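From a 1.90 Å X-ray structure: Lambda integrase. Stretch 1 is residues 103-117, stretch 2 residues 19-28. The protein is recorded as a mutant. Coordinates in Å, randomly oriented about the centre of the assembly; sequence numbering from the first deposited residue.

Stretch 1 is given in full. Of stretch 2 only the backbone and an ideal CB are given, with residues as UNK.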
# COMPACT_ATOMS: atom_id res chain seq x y z
N PRO A 103 -12.59 -6.99 -2.65
CA PRO A 103 -11.36 -7.31 -3.38
C PRO A 103 -10.19 -7.20 -2.40
O PRO A 103 -10.27 -6.47 -1.41
CB PRO A 103 -11.28 -6.19 -4.42
CG PRO A 103 -12.70 -5.75 -4.58
CD PRO A 103 -13.21 -5.77 -3.19
N LEU A 104 -9.10 -7.92 -2.68
CA LEU A 104 -7.91 -7.87 -1.83
C LEU A 104 -6.79 -7.15 -2.58
O LEU A 104 -6.82 -7.05 -3.80
CB LEU A 104 -7.46 -9.29 -1.46
CG LEU A 104 -8.42 -10.09 -0.58
CD1 LEU A 104 -8.09 -11.54 -0.68
CD2 LEU A 104 -8.32 -9.62 0.85
N SER A 105 -5.85 -6.58 -1.85
CA SER A 105 -4.71 -5.91 -2.47
C SER A 105 -3.50 -6.83 -2.35
O SER A 105 -3.47 -7.70 -1.47
CB SER A 105 -4.40 -4.59 -1.77
OG SER A 105 -3.92 -4.81 -0.46
N SER A 106 -2.50 -6.62 -3.19
CA SER A 106 -1.27 -7.42 -3.16
C SER A 106 -0.60 -7.36 -1.78
O SER A 106 -0.09 -8.37 -1.28
CB SER A 106 -0.29 -6.90 -4.21
OG SER A 106 -0.89 -6.90 -5.49
N GLY A 107 -0.60 -6.18 -1.18
CA GLY A 107 0.02 -6.00 0.12
C GLY A 107 -0.61 -6.86 1.20
O GLY A 107 0.09 -7.46 2.01
N THR A 108 -1.93 -6.92 1.20
CA THR A 108 -2.65 -7.72 2.18
C THR A 108 -2.36 -9.21 2.01
O THR A 108 -2.09 -9.92 2.98
CB THR A 108 -4.16 -7.45 2.08
OG1 THR A 108 -4.40 -6.06 2.35
CG2 THR A 108 -4.94 -8.29 3.06
N VAL A 109 -2.38 -9.68 0.77
CA VAL A 109 -2.11 -11.09 0.49
C VAL A 109 -0.70 -11.45 0.94
O VAL A 109 -0.51 -12.45 1.64
CB VAL A 109 -2.29 -11.41 -1.01
CG1 VAL A 109 -1.90 -12.85 -1.30
CG2 VAL A 109 -3.74 -11.17 -1.41
N SER A 110 0.28 -10.64 0.56
CA SER A 110 1.67 -10.87 0.94
C SER A 110 1.87 -10.87 2.45
O SER A 110 2.58 -11.73 2.99
CB SER A 110 2.57 -9.79 0.33
OG SER A 110 2.51 -9.82 -1.09
N ARG A 111 1.21 -9.93 3.12
CA ARG A 111 1.28 -9.77 4.57
C ARG A 111 0.78 -11.02 5.30
O ARG A 111 1.43 -11.51 6.22
CB ARG A 111 0.47 -8.54 4.99
CG ARG A 111 0.74 -8.01 6.38
CD ARG A 111 0.05 -6.65 6.57
NE ARG A 111 0.42 -5.70 5.50
CZ ARG A 111 -0.44 -4.98 4.78
NH1 ARG A 111 -1.75 -5.06 4.99
NH2 ARG A 111 0.01 -4.19 3.81
N TYR A 112 -0.38 -11.52 4.90
CA TYR A 112 -0.91 -12.71 5.54
C TYR A 112 -0.08 -13.96 5.24
O TYR A 112 0.08 -14.85 6.10
CB TYR A 112 -2.39 -12.90 5.19
CG TYR A 112 -3.30 -12.05 6.06
CD1 TYR A 112 -3.78 -12.53 7.27
CD2 TYR A 112 -3.65 -10.75 5.68
CE1 TYR A 112 -4.60 -11.75 8.09
CE2 TYR A 112 -4.47 -9.96 6.48
CZ TYR A 112 -4.94 -10.46 7.69
OH TYR A 112 -5.74 -9.69 8.49
N PHE A 113 0.47 -14.03 4.03
CA PHE A 113 1.32 -15.14 3.63
C PHE A 113 2.57 -15.11 4.52
O PHE A 113 2.99 -16.14 5.06
CB PHE A 113 1.72 -15.04 2.16
CG PHE A 113 2.71 -16.09 1.72
CD1 PHE A 113 2.28 -17.34 1.29
CD2 PHE A 113 4.08 -15.84 1.77
CE1 PHE A 113 3.19 -18.32 0.91
CE2 PHE A 113 5.01 -16.83 1.40
CZ PHE A 113 4.55 -18.07 0.97
N MET A 114 3.14 -13.92 4.70
CA MET A 114 4.31 -13.74 5.54
C MET A 114 4.06 -14.24 6.97
O MET A 114 4.92 -14.88 7.58
CB MET A 114 4.75 -12.27 5.51
CG MET A 114 5.83 -11.89 6.52
SD MET A 114 5.16 -11.57 8.16
CE MET A 114 4.22 -10.01 7.85
N ARG A 115 2.85 -13.98 7.49
CA ARG A 115 2.50 -14.42 8.83
C ARG A 115 2.39 -15.94 8.92
O ARG A 115 2.85 -16.54 9.90
CB ARG A 115 1.21 -13.76 9.30
CG ARG A 115 1.36 -12.27 9.46
CD ARG A 115 0.02 -11.60 9.69
NE ARG A 115 0.17 -10.15 9.72
CZ ARG A 115 -0.84 -9.29 9.75
NH1 ARG A 115 -2.09 -9.74 9.77
NH2 ARG A 115 -0.60 -7.98 9.76
N ALA A 116 1.79 -16.57 7.91
CA ALA A 116 1.66 -18.02 7.89
C ALA A 116 3.07 -18.63 7.78
O ALA A 116 3.37 -19.64 8.40
CB ALA A 116 0.80 -18.47 6.70
N ARG A 117 3.93 -17.99 7.00
CA ARG A 117 5.31 -18.45 6.83
C ARG A 117 6.01 -18.50 8.18
O ARG A 117 6.68 -19.49 8.51
CB ARG A 117 6.06 -17.52 5.89
CG ARG A 117 7.44 -18.00 5.49
CD ARG A 117 8.19 -16.90 4.78
NE ARG A 117 8.53 -15.80 5.69
CZ ARG A 117 8.58 -14.52 5.35
NH1 ARG A 117 8.28 -14.14 4.11
NH2 ARG A 117 9.00 -13.61 6.23
N UNK A 19 -5.32 -18.71 9.38
CA UNK A 19 -5.34 -17.52 8.53
C UNK A 19 -6.73 -17.37 7.91
O UNK A 19 -7.55 -18.29 7.98
CB UNK A 19 -4.27 -17.60 7.44
N UNK A 20 -7.03 -16.20 7.32
CA UNK A 20 -8.35 -16.03 6.70
C UNK A 20 -8.51 -17.10 5.61
O UNK A 20 -7.52 -17.50 4.98
CB UNK A 20 -8.51 -14.62 6.12
N UNK A 21 -9.74 -17.54 5.40
CA UNK A 21 -10.06 -18.58 4.41
C UNK A 21 -9.49 -18.34 3.00
O UNK A 21 -9.16 -19.29 2.29
CB UNK A 21 -11.58 -18.71 4.31
N UNK A 22 -9.34 -17.08 2.62
CA UNK A 22 -8.81 -16.76 1.30
C UNK A 22 -7.31 -17.01 1.11
O UNK A 22 -6.86 -17.15 -0.03
CB UNK A 22 -9.10 -15.29 1.00
N UNK A 23 -6.53 -17.09 2.19
CA UNK A 23 -5.09 -17.29 2.05
C UNK A 23 -4.72 -18.58 1.32
O UNK A 23 -3.98 -18.53 0.34
CB UNK A 23 -4.44 -17.29 3.43
N UNK A 24 -5.22 -19.71 1.79
CA UNK A 24 -4.93 -20.99 1.15
C UNK A 24 -5.37 -21.00 -0.32
O UNK A 24 -4.66 -21.53 -1.18
CB UNK A 24 -5.62 -22.12 1.91
N UNK A 25 -6.52 -20.39 -0.60
CA UNK A 25 -7.05 -20.33 -1.96
C UNK A 25 -6.18 -19.45 -2.85
O UNK A 25 -5.93 -19.79 -4.01
CB UNK A 25 -8.49 -19.81 -1.95
N UNK A 26 -5.70 -18.33 -2.31
CA UNK A 26 -4.83 -17.45 -3.09
C UNK A 26 -3.51 -18.17 -3.37
O UNK A 26 -2.95 -18.04 -4.47
CB UNK A 26 -4.58 -16.13 -2.36
N UNK A 27 -3.03 -18.95 -2.40
CA UNK A 27 -1.78 -19.72 -2.56
C UNK A 27 -1.93 -20.73 -3.70
O UNK A 27 -1.07 -20.83 -4.58
CB UNK A 27 -1.41 -20.44 -1.26
N UNK A 28 -3.04 -21.46 -3.69
CA UNK A 28 -3.29 -22.46 -4.72
C UNK A 28 -3.40 -21.80 -6.10
O UNK A 28 -2.80 -22.27 -7.07
CB UNK A 28 -4.56 -23.24 -4.40

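The axis of helix 106-117 crosses that of helix 21-28 at 99°, with a closest approach of 10.2 Å.

Position 19 precedes the helix (phi/psi -97/167). Its CA-to-CB bond points toward stretch 1, with the ideal CB 5.2 Å from Ala 116 CB. A small residue, polar or apolar, would suit. It is Ser 19, whose OG lies 4.1 Å from Ala 116 CB and makes a 2.7 Å hydrogen bond to a water; that water donates to Tyr 112 O (2.8 Å), bridging the stretches.

At position 20, phi/psi of -59/148 would admit proline, and the ideal CB lies 5.2 Å from Tyr 112 CE1. A compact apolar group could pack against the phenol. Pro 20 is deposited, and its CD reaches Tyr 112 CD1 at 3.5 Å.

Position 21 has nothing of stretch 1 within 5.5 Å of its ideal CB, leaving many residues possible; it is Cys 21.

Position 22 points toward stretch 1, its ideal CB 4.2 Å from Leu 104 CD1. Beyond lie Thr 108, Val 109 and Tyr 112, a long, mostly apolar surface suited to a large aromatic or a long aliphatic chain. Trp 22 covers it at chi1 58° (p). Leu 104 CD1 sits over one face of Trp 22, 3.8 Å from the centroid of its five-membered ring, in a CH-pi contact. The six-membered ring of Trp 22 turns its edge toward the face of Tyr 112, offset, with centroids 5.3 Å apart and planes at 76°.

Position 23 also points toward stretch 1, at a hollow bounded by Val 109, Tyr 112, Phe 113 and Ala 116. Its ideal CB is 5.2 Å from Tyr 112 CB, leaving room for a branched aliphatic or methionine. Leu 23 is the knob in this hole: its CD2 is 3.8 Å from Ala 116 CB, and its CD1 is 4.2 Å from Phe 113 CB.

Positions 24 and 25 have no stretch 1 atom within 5.5 Å of their ideal CBs, so many residues would suit; they are Arg 24 and Leu 25.

Position 26 places its ideal CB 4.4 Å from Val 109 CG1, favouring a small apolar group. Ala 26 makes that contact with its CB.

Position 27 points sideways, its ideal CB 5.5 Å from Phe 113 CD1; a flexible apolar chain could reach back. Met 27 does, bringing CE to 4.0 Å from Phe 113 CE1, at the ring edge.

Position 28 likewise has nothing within 5.5 Å of its ideal CB, so the choice is open; Glu 28 has its carboxylate hydrogen-bonded elsewhere in the structure.

Stretch 2, residues 19-28: SPCWLRLAME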
# COMPACT_ATOMS: atom_id res chain seq x y z
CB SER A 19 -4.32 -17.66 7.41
OG SER A 19 -3.02 -17.83 7.93
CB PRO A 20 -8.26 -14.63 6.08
CG PRO A 20 -7.35 -13.92 7.00
CD PRO A 20 -6.26 -14.94 7.27
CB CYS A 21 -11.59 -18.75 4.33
SG CYS A 21 -12.51 -17.16 4.23
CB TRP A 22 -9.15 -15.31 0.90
CG TRP A 22 -8.66 -14.24 1.86
CD1 TRP A 22 -9.41 -13.55 2.78
CD2 TRP A 22 -7.32 -13.73 1.98
NE1 TRP A 22 -8.62 -12.65 3.46
CE2 TRP A 22 -7.33 -12.73 2.99
CE3 TRP A 22 -6.10 -14.01 1.33
CZ2 TRP A 22 -6.18 -12.02 3.36
CZ3 TRP A 22 -4.96 -13.30 1.69
CH2 TRP A 22 -5.01 -12.31 2.70
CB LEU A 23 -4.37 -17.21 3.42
CG LEU A 23 -2.83 -17.30 3.33
CD1 LEU A 23 -2.26 -16.25 2.37
CD2 LEU A 23 -2.21 -17.15 4.70
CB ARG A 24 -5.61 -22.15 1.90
CG ARG A 24 -4.89 -22.53 3.18
CD ARG A 24 -5.56 -23.70 3.88
NE ARG A 24 -4.75 -24.23 4.97
CZ ARG A 24 -5.23 -24.89 6.02
NH1 ARG A 24 -6.53 -25.11 6.15
NH2 ARG A 24 -4.40 -25.34 6.96
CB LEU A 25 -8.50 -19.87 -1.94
CG LEU A 25 -9.43 -20.86 -1.22
CD1 LEU A 25 -10.80 -20.24 -0.97
CD2 LEU A 25 -9.56 -22.14 -2.05
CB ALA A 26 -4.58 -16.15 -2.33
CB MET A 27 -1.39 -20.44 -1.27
CG MET A 27 -0.77 -19.54 -0.20
SD MET A 27 -0.52 -20.34 1.39
CE MET A 27 0.78 -21.55 0.93
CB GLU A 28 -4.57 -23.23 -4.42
CG GLU A 28 -4.44 -24.16 -3.24
CD GLU A 28 -5.73 -24.89 -2.93
OE1 GLU A 28 -6.79 -24.55 -3.51
OE2 GLU A 28 -5.70 -25.81 -2.08
O HOH W 1 -1.94 -15.39 7.91
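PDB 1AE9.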